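Local atomic coordinates of choline binding protein A (Lactobacillus salivarius str. Ren, PDB entry 5GT1), a protein that probably binds choline in the cell envelope and, through this zinc-binding M23 peptidase domain, may cleave peptidoglycan peptides, and may take part in adhesion to intestinal cells. Residues Phe56-Pro68 with Gly129-Thr141. Sequence-based numbering, arbitrary orientation.
Sequences FHDGLDFGSIDHP and GYRDTSHLHLGIT. With ZN (zinc ion), chain B.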
ATOM      1  N   PHE A  56     -12.300  -9.680   5.693  1.00 19.92           N
ATOM      2  CA  PHE A  56     -11.659  -9.228   4.457  1.00 18.61           C
ATOM      3  C   PHE A  56     -10.587  -8.187   4.741  1.00 18.40           C
ATOM      4  O   PHE A  56     -10.821  -7.220   5.483  1.00 18.53           O
ATOM      5  CB  PHE A  56     -12.693  -8.649   3.497  1.00 18.48           C
ATOM      6  CG  PHE A  56     -12.111  -8.145   2.199  1.00 18.38           C
ATOM      7  CD1 PHE A  56     -11.616  -9.037   1.251  1.00 18.98           C
ATOM      8  CD2 PHE A  56     -12.061  -6.780   1.920  1.00 18.43           C
ATOM      9  CE1 PHE A  56     -11.077  -8.580   0.052  1.00 18.88           C
ATOM     10  CE2 PHE A  56     -11.530  -6.318   0.718  1.00 18.25           C
ATOM     11  CZ  PHE A  56     -11.042  -7.223  -0.215  1.00 18.67           C
ATOM     12  N   HIS A  57      -9.413  -8.391   4.145  1.00 16.80           N
ATOM     13  CA  HIS A  57      -8.308  -7.438   4.245  1.00 15.78           C
ATOM     14  C   HIS A  57      -8.101  -6.828   2.880  1.00 15.22           C
ATOM     15  O   HIS A  57      -7.751  -7.540   1.925  1.00 15.05           O
ATOM     16  CB  HIS A  57      -7.053  -8.162   4.723  1.00 15.11           C
ATOM     17  CG  HIS A  57      -5.878  -7.247   4.997  1.00 15.49           C
ATOM     18  ND1 HIS A  57      -4.601  -7.608   4.729  1.00 14.74           N
ATOM     19  CD2 HIS A  57      -5.823  -5.935   5.500  1.00 15.36           C
ATOM     20  CE1 HIS A  57      -3.772  -6.587   5.061  1.00 15.41           C
ATOM     21  NE2 HIS A  57      -4.521  -5.569   5.532  1.00 14.58           N
ATOM     22  N   ASP A  58      -8.298  -5.513   2.772  1.00 14.27           N
ATOM     23  CA  ASP A  58      -8.298  -4.823   1.474  1.00 14.41           C
ATOM     24  C   ASP A  58      -6.899  -4.396   0.997  1.00 13.73           C
ATOM     25  O   ASP A  58      -6.774  -3.554   0.106  1.00 13.72           O
ATOM     26  CB  ASP A  58      -9.255  -3.599   1.488  1.00 15.29           C
ATOM     27  CG  ASP A  58      -8.763  -2.445   2.377  1.00 16.43           C
ATOM     28  OD1 ASP A  58      -7.898  -2.649   3.266  1.00 16.86           O
ATOM     29  OD2 ASP A  58      -9.245  -1.307   2.177  1.00 17.70           O
ATOM     30  N   GLY A  59      -5.855  -4.952   1.596  1.00 12.77           N
ATOM     31  CA  GLY A  59      -4.505  -4.549   1.224  1.00 12.37           C
ATOM     32  C   GLY A  59      -3.518  -5.589   1.665  1.00 12.02           C
ATOM     33  O   GLY A  59      -3.906  -6.713   1.993  1.00 12.53           O
ATOM     34  N   LEU A  60      -2.243  -5.206   1.667  1.00 11.52           N
ATOM     35  CA  LEU A  60      -1.148  -6.084   2.053  1.00 11.32           C
ATOM     36  C   LEU A  60      -0.331  -5.371   3.127  1.00 11.45           C
ATOM     37  O   LEU A  60       0.101  -4.240   2.921  1.00 10.50           O
ATOM     38  CB  LEU A  60      -0.276  -6.377   0.832  1.00 11.41           C
ATOM     39  CG  LEU A  60       0.904  -7.352   1.036  1.00 11.76           C
ATOM     40  CD1 LEU A  60       0.414  -8.722   1.494  1.00 11.97           C
ATOM     41  CD2 LEU A  60       1.725  -7.464  -0.246  1.00 11.95           C
ATOM     42  N   ASP A  61      -0.140  -6.034   4.264  1.00 11.29           N
ATOM     43  CA  ASP A  61       0.622  -5.455   5.367  1.00 11.87           C
ATOM     44  C   ASP A  61       2.091  -5.884   5.347  1.00 12.04           C
ATOM     45  O   ASP A  61       2.400  -7.076   5.256  1.00 12.59           O
ATOM     46  CB  ASP A  61       0.042  -5.896   6.701  1.00 12.62           C
ATOM     47  CG  ASP A  61      -1.327  -5.303   6.978  1.00 13.85           C
ATOM     48  OD1 ASP A  61      -1.749  -4.363   6.275  1.00 13.44           O
ATOM     49  OD2 ASP A  61      -1.958  -5.781   7.941  1.00 14.98           O
ATOM     50  N   PHE A  62       2.990  -4.913   5.469  1.00 11.40           N
ATOM     51  CA  PHE A  62       4.424  -5.181   5.560  1.00 11.71           C
ATOM     52  C   PHE A  62       4.845  -4.780   6.968  1.00 11.97           C
ATOM     53  O   PHE A  62       4.936  -3.588   7.251  1.00 11.66           O
ATOM     54  CB  PHE A  62       5.167  -4.303   4.539  1.00 11.32           C
ATOM     55  CG  PHE A  62       4.859  -4.639   3.092  1.00 11.23           C
ATOM     56  CD1 PHE A  62       5.767  -5.390   2.343  1.00 11.16           C
ATOM     57  CD2 PHE A  62       3.689  -4.177   2.474  1.00 11.17           C
ATOM     58  CE1 PHE A  62       5.501  -5.707   1.013  1.00 11.21           C
ATOM     59  CE2 PHE A  62       3.425  -4.477   1.132  1.00 11.24           C
ATOM     60  CZ  PHE A  62       4.339  -5.243   0.409  1.00 11.24           C
ATOM     61  N   GLY A  63       5.053  -5.761   7.850  1.00 12.54           N
ATOM     62  CA  GLY A  63       5.431  -5.472   9.241  1.00 12.62           C
ATOM     63  C   GLY A  63       6.882  -5.076   9.380  1.00 12.87           C
ATOM     64  O   GLY A  63       7.723  -5.464   8.562  1.00 12.44           O
ATOM     65  N   SER A  64       7.196  -4.295  10.412  1.00 13.47           N
ATOM     66  CA  SER A  64       8.593  -3.911  10.651  1.00 14.94           C
ATOM     67  C   SER A  64       9.464  -5.135  10.969  1.00 15.08           C
ATOM     68  O   SER A  64      10.656  -5.111  10.754  1.00 15.13           O
ATOM     69  CB  SER A  64       8.691  -2.878  11.775  1.00 16.08           C
ATOM     70  OG  SER A  64       8.169  -3.407  12.989  1.00 18.72           O
ATOM     71  N   ILE A  65       8.848  -6.205  11.471  1.00 15.38           N
ATOM     72  CA  ILE A  65       9.582  -7.452  11.766  1.00 15.97           C
ATOM     73  C   ILE A  65       9.808  -8.298  10.510  1.00 15.17           C
ATOM     74  O   ILE A  65      10.951  -8.669  10.196  1.00 15.83           O
ATOM     75  CB  ILE A  65       8.872  -8.296  12.844  1.00 17.03           C
ATOM     76  CG1 ILE A  65       8.799  -7.512  14.163  1.00 18.17           C
ATOM     77  CG2 ILE A  65       9.630  -9.599  13.089  1.00 17.65           C
ATOM     78  CD1 ILE A  65       7.720  -8.009  15.104  1.00 19.69           C
ATOM     79  N   ASP A  66       8.727  -8.609   9.804  1.00 14.27           N
ATOM     80  CA  ASP A  66       8.794  -9.446   8.596  1.00 14.79           C
ATOM     81  C   ASP A  66       9.415  -8.742   7.377  1.00 14.94           C
ATOM     82  O   ASP A  66      10.057  -9.392   6.529  1.00 14.90           O
ATOM     83  CB  ASP A  66       7.401  -9.959   8.241  1.00 15.34           C
ATOM     84  CG  ASP A  66       6.350  -8.875   8.317  1.00 15.77           C
ATOM     85  OD1 ASP A  66       5.938  -8.351   7.263  1.00 16.38           O
ATOM     86  OD2 ASP A  66       5.939  -8.533   9.442  1.00 16.38           O
ATOM     87  N   HIS A  67       9.226  -7.419   7.285  1.00 13.66           N
ATOM     88  CA  HIS A  67       9.783  -6.626   6.172  1.00 13.55           C
ATOM     89  C   HIS A  67      10.492  -5.418   6.708  1.00 14.30           C
ATOM     90  O   HIS A  67       9.977  -4.291   6.599  1.00 13.84           O
ATOM     91  CB  HIS A  67       8.683  -6.220   5.180  1.00 12.93           C
ATOM     92  CG  HIS A  67       8.101  -7.384   4.429  1.00 12.33           C
ATOM     93  ND1 HIS A  67       7.253  -8.266   5.004  1.00 12.46           N
ATOM     94  CD2 HIS A  67       8.316  -7.826   3.135  1.00 12.21           C
ATOM     95  CE1 HIS A  67       6.925  -9.219   4.106  1.00 12.18           C
ATOM     96  NE2 HIS A  67       7.574  -8.948   2.963  1.00 12.19           N
ATOM     97  N   PRO A  68      11.687  -5.633   7.305  1.00 14.94           N
ATOM     98  CA  PRO A  68      12.386  -4.542   7.978  1.00 14.77           C
ATOM     99  C   PRO A  68      12.864  -3.465   7.016  1.00 14.27           C
ATOM    100  O   PRO A  68      13.092  -3.717   5.827  1.00 13.32           O
ATOM    101  CB  PRO A  68      13.578  -5.240   8.683  1.00 15.45           C
ATOM    102  CG  PRO A  68      13.761  -6.533   7.953  1.00 15.71           C
ATOM    103  CD  PRO A  68      12.401  -6.925   7.446  1.00 15.26           C
ATOM    104  N   GLY A 129       8.078   7.957   2.314  1.00 12.92           N
ATOM    105  CA  GLY A 129       8.265   8.439   3.664  1.00 12.91           C
ATOM    106  C   GLY A 129       8.932   7.362   4.475  1.00 12.96           C
ATOM    107  O   GLY A 129       9.431   6.373   3.907  1.00 13.14           O
ATOM    108  N   TYR A 130       8.931   7.540   5.800  1.00 12.47           N
ATOM    109  CA  TYR A 130       9.658   6.653   6.716  1.00 12.44           C
ATOM    110  C   TYR A 130       8.686   5.981   7.673  1.00 12.54           C
ATOM    111  O   TYR A 130       7.917   6.650   8.351  1.00 13.16           O
ATOM    112  CB  TYR A 130      10.754   7.443   7.465  1.00 12.37           C
ATOM    113  CG  TYR A 130      11.805   7.897   6.492  1.00 12.61           C
ATOM    114  CD1 TYR A 130      12.930   7.123   6.267  1.00 12.19           C
ATOM    115  CD2 TYR A 130      11.615   9.059   5.713  1.00 12.72           C
ATOM    116  CE1 TYR A 130      13.883   7.495   5.324  1.00 12.52           C
ATOM    117  CE2 TYR A 130      12.566   9.439   4.766  1.00 13.01           C
ATOM    118  CZ  TYR A 130      13.689   8.653   4.587  1.00 12.74           C
ATOM    119  OH  TYR A 130      14.627   9.015   3.659  1.00 13.39           O
ATOM    120  N   ARG A 131       8.709   4.654   7.701  1.00 13.03           N
ATOM    121  CA  ARG A 131       7.821   3.897   8.580  1.00 13.70           C
ATOM    122  C   ARG A 131       8.374   3.951  10.001  1.00 14.39           C
ATOM    123  O   ARG A 131       9.509   3.555  10.250  1.00 14.38           O
ATOM    124  CB  ARG A 131       7.695   2.430   8.130  1.00 13.55           C
ATOM    125  CG  ARG A 131       6.802   1.575   9.025  1.00 13.02           C
ATOM    126  CD  ARG A 131       6.841   0.094   8.623  1.00 13.42           C
ATOM    127  NE  ARG A 131       8.210  -0.438   8.548  1.00 13.26           N
ATOM    128  CZ  ARG A 131       8.554  -1.603   7.994  1.00 13.66           C
ATOM    129  NH1 ARG A 131       7.641  -2.416   7.462  1.00 13.05           N
ATOM    130  NH2 ARG A 131       9.831  -1.965   7.973  1.00 13.32           N
ATOM    131  N   ASP A 132       7.560   4.415  10.929  1.00 16.15           N
ATOM    132  CA  ASP A 132       7.966   4.376  12.329  1.00 17.93           C
ATOM    133  C   ASP A 132       6.913   3.681  13.186  1.00 18.70           C
ATOM    134  O   ASP A 132       6.947   3.778  14.409  1.00 19.13           O
ATOM    135  CB  ASP A 132       8.259   5.788  12.849  1.00 19.65           C
ATOM    136  CG  ASP A 132       7.046   6.694  12.798  1.00 21.95           C
ATOM    137  OD1 ASP A 132       7.083   7.747  13.479  1.00 24.64           O
ATOM    138  OD2 ASP A 132       6.060   6.375  12.089  1.00 21.60           O
ATOM    139  N   THR A 133       5.979   2.989  12.537  1.00 16.83           N
ATOM    140  CA  THR A 133       4.973   2.210  13.236  1.00 16.64           C
ATOM    141  C   THR A 133       5.274   0.733  12.987  1.00 16.90           C
ATOM    142  O   THR A 133       6.254   0.400  12.323  1.00 16.99           O
ATOM    143  CB  THR A 133       3.550   2.515  12.729  1.00 16.06           C
ATOM    144  OG1 THR A 133       3.419   2.051  11.382  1.00 15.10           O
ATOM    145  CG2 THR A 133       3.219   4.020  12.804  1.00 16.16           C
ATOM    146  N   SER A 134       4.409  -0.149  13.477  1.00 16.86           N
ATOM    147  CA  SER A 134       4.650  -1.575  13.315  1.00 17.14           C
ATOM    148  C   SER A 134       4.462  -2.083  11.880  1.00 16.69           C
ATOM    149  O   SER A 134       4.904  -3.184  11.570  1.00 15.71           O
ATOM    150  CB  SER A 134       3.753  -2.371  14.257  1.00 18.18           C
ATOM    151  OG  SER A 134       2.403  -2.186  13.882  1.00 19.69           O
ATOM    152  N   HIS A 135       3.775  -1.322  11.022  1.00 15.96           N
ATOM    153  CA  HIS A 135       3.557  -1.786   9.628  1.00 15.76           C
ATOM    154  C   HIS A 135       3.131  -0.738   8.656  1.00 14.45           C
ATOM    155  O   HIS A 135       2.586   0.319   9.028  1.00 14.32           O
ATOM    156  CB  HIS A 135       2.540  -2.934   9.569  1.00 17.49           C
ATOM    157  CG  HIS A 135       1.132  -2.500   9.877  1.00 19.49           C
ATOM    158  ND1 HIS A 135       0.759  -2.072  11.102  1.00 20.79           N
ATOM    159  CD2 HIS A 135      -0.002  -2.429   9.068  1.00 20.68           C
ATOM    160  CE1 HIS A 135      -0.552  -1.746  11.084  1.00 21.49           C
ATOM    161  NE2 HIS A 135      -1.017  -1.965   9.839  1.00 22.80           N
ATOM    162  N   LEU A 136       3.419  -1.035   7.392  1.00 12.79           N
ATOM    163  CA  LEU A 136       2.849  -0.349   6.261  1.00 11.54           C
ATOM    164  C   LEU A 136       1.716  -1.225   5.757  1.00 11.23           C
ATOM    165  O   LEU A 136       1.877  -2.439   5.641  1.00 11.18           O
ATOM    166  CB  LEU A 136       3.905  -0.208   5.152  1.00 11.21           C
ATOM    167  CG  LEU A 136       3.389   0.118   3.738  1.00 11.21           C
ATOM    168  CD1 LEU A 136       2.947   1.575   3.658  1.00 11.16           C
ATOM    169  CD2 LEU A 136       4.460  -0.175   2.689  1.00 11.01           C
ATOM    170  N   HIS A 137       0.574  -0.609   5.465  1.00 10.57           N
ATOM    171  CA  HIS A 137      -0.479  -1.253   4.685  1.00 10.47           C
ATOM    172  C   HIS A 137      -0.509  -0.614   3.313  1.00 10.77           C
ATOM    173  O   HIS A 137      -0.640   0.621   3.177  1.00 10.99           O
ATOM    174  CB  HIS A 137      -1.823  -1.120   5.419  1.00 10.54           C
ATOM    175  CG  HIS A 137      -3.038  -1.526   4.611  1.00 10.77           C
ATOM    176  ND1 HIS A 137      -3.831  -2.566   4.963  1.00 10.99           N
ATOM    177  CD2 HIS A 137      -3.618  -0.956   3.469  1.00 11.21           C
ATOM    178  CE1 HIS A 137      -4.853  -2.669   4.080  1.00 11.62           C
ATOM    179  NE2 HIS A 137      -4.729  -1.681   3.171  1.00 11.59           N
ATOM    180  N   LEU A 138      -0.379  -1.452   2.286  1.00 10.42           N
ATOM    181  CA  LEU A 138      -0.441  -1.010   0.894  1.00 10.80           C
ATOM    182  C   LEU A 138      -1.749  -1.488   0.269  1.00 10.82           C
ATOM    183  O   LEU A 138      -2.072  -2.666   0.355  1.00 10.25           O
ATOM    184  CB  LEU A 138       0.747  -1.562   0.100  1.00 11.22           C
ATOM    185  CG  LEU A 138       0.760  -1.284  -1.412  1.00 11.81           C
ATOM    186  CD1 LEU A 138       0.904   0.206  -1.742  1.00 12.17           C
ATOM    187  CD2 LEU A 138       1.884  -2.088  -2.064  1.00 12.61           C
ATOM    188  N   GLY A 139      -2.500  -0.564  -0.318  1.00 10.66           N
ATOM    189  CA  GLY A 139      -3.738  -0.910  -1.024  1.00 11.19           C
ATOM    190  C   GLY A 139      -3.627  -0.478  -2.471  1.00 11.36           C
ATOM    191  O   GLY A 139      -3.034   0.564  -2.777  1.00 11.30           O
ATOM    192  N   ILE A 140      -4.189  -1.286  -3.367  1.00 12.06           N
ATOM    193  CA  ILE A 140      -4.196  -0.968  -4.790  1.00 12.95           C
ATOM    194  C   ILE A 140      -5.606  -1.155  -5.354  1.00 13.32           C
ATOM    195  O   ILE A 140      -6.240  -2.186  -5.104  1.00 12.80           O
ATOM    196  CB  ILE A 140      -3.177  -1.826  -5.589  1.00 13.17           C
ATOM    197  CG1 ILE A 140      -1.756  -1.646  -5.017  1.00 13.40           C
ATOM    198  CG2 ILE A 140      -3.193  -1.408  -7.065  1.00 13.51           C
ATOM    199  CD1 ILE A 140      -0.702  -2.522  -5.682  1.00 14.28           C
ATOM    200  N   THR A 141      -6.080  -0.166  -6.119  1.00 14.29           N
ATOM    201  CA  THR A 141      -7.417  -0.220  -6.721  1.00 15.65           C
ATOM    202  C   THR A 141      -7.379   0.440  -8.081  1.00 16.89           C
ATOM    203  O   THR A 141      -6.593   1.367  -8.303  1.00 16.38           O
ATOM    204  CB  THR A 141      -8.494   0.449  -5.807  1.00 16.10           C
ATOM    205  OG1 THR A 141      -9.791   0.378  -6.430  1.00 17.02           O
ATOM    206  CG2 THR A 141      -8.171   1.924  -5.529  1.00 15.95           C
TER
HETATM  207 ZN    ZN B 601      -3.806  -3.858   6.574  1.00 18.46          ZN
HETATM  208  O   HOH W   1      -5.276  -3.649  -2.225  1.00 11.63           O
HETATM  209  O   HOH W   2      -6.253  -0.607   1.033  1.00 18.27           O
HETATM  210  O   HOH W   3      -4.191  -4.704   8.914  1.00 38.61           O
HETATM  211  O   HOH W   4       5.930  -6.206  12.516  1.00 25.58           O
HETATM  212  O   HOH W   5      -3.328  -2.462   8.128  1.00 21.80           O
HETATM  213  O   HOH W   6      -5.879  -3.121   7.198  1.00 20.57           O
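H57, D61 and H137 meet at one zinc ion, H57 and D61 from 56-63, a strand interrupted at D58 and G59, and H137 from the antiparallel strand 135-141. H57 binds through NE2, whereas H137 uses ND1, 2.1 Å from zinc, and D61 gives the single oxygen OD1. The two imidazoles come from opposite directions with their planes 75° apart, and waters 3, 5 and 6 complete six ligands. The chi1 of H137, 170°, swings CG away from the backbone N and brings ND1 to the zinc, with L60 N over one face of the ring; its NE2 gives a proton to water 2 at 2.8 Å, which in turn donates to D58 O. H57 ND1 is held by the carbonyl of L42, fixing that ring's rotation. Beside D61, H135 points the same way, and its NE2 lies 2.9 Å from water 5, a zinc ligand.

Behind the metal, backbone bonds pair L60 with L138 and F62 with L136; F62 N to L136 O is short, at 2.7 Å. These side chains occupy the face opposite the zinc, where the ring of F62 lies alongside L136 and L138, apolar residues suited to a buried layer. Glycine suits position 59, since a CB there would run into H137 NE2.

Farther out, R131 bends at chi3 (53°) and lays one guanidinium face over S64 CA. Its NH2 donates to H67 O at 2.7 Å, in the guanidinium plane, and NH1 adds a weak bond to F62 O. A leucine in place of R131 would probably leave H67 O without its charged donor and the turn after G63 freer to shift. HxxxD (H57, D61) and HxH (H135, H137) are M23 metallopeptidase motifs, consistent with zinc polarising water for peptide hydrolysis; H135 sits at a zinc-bound water, as in relatives where this histidine is thought to act on it.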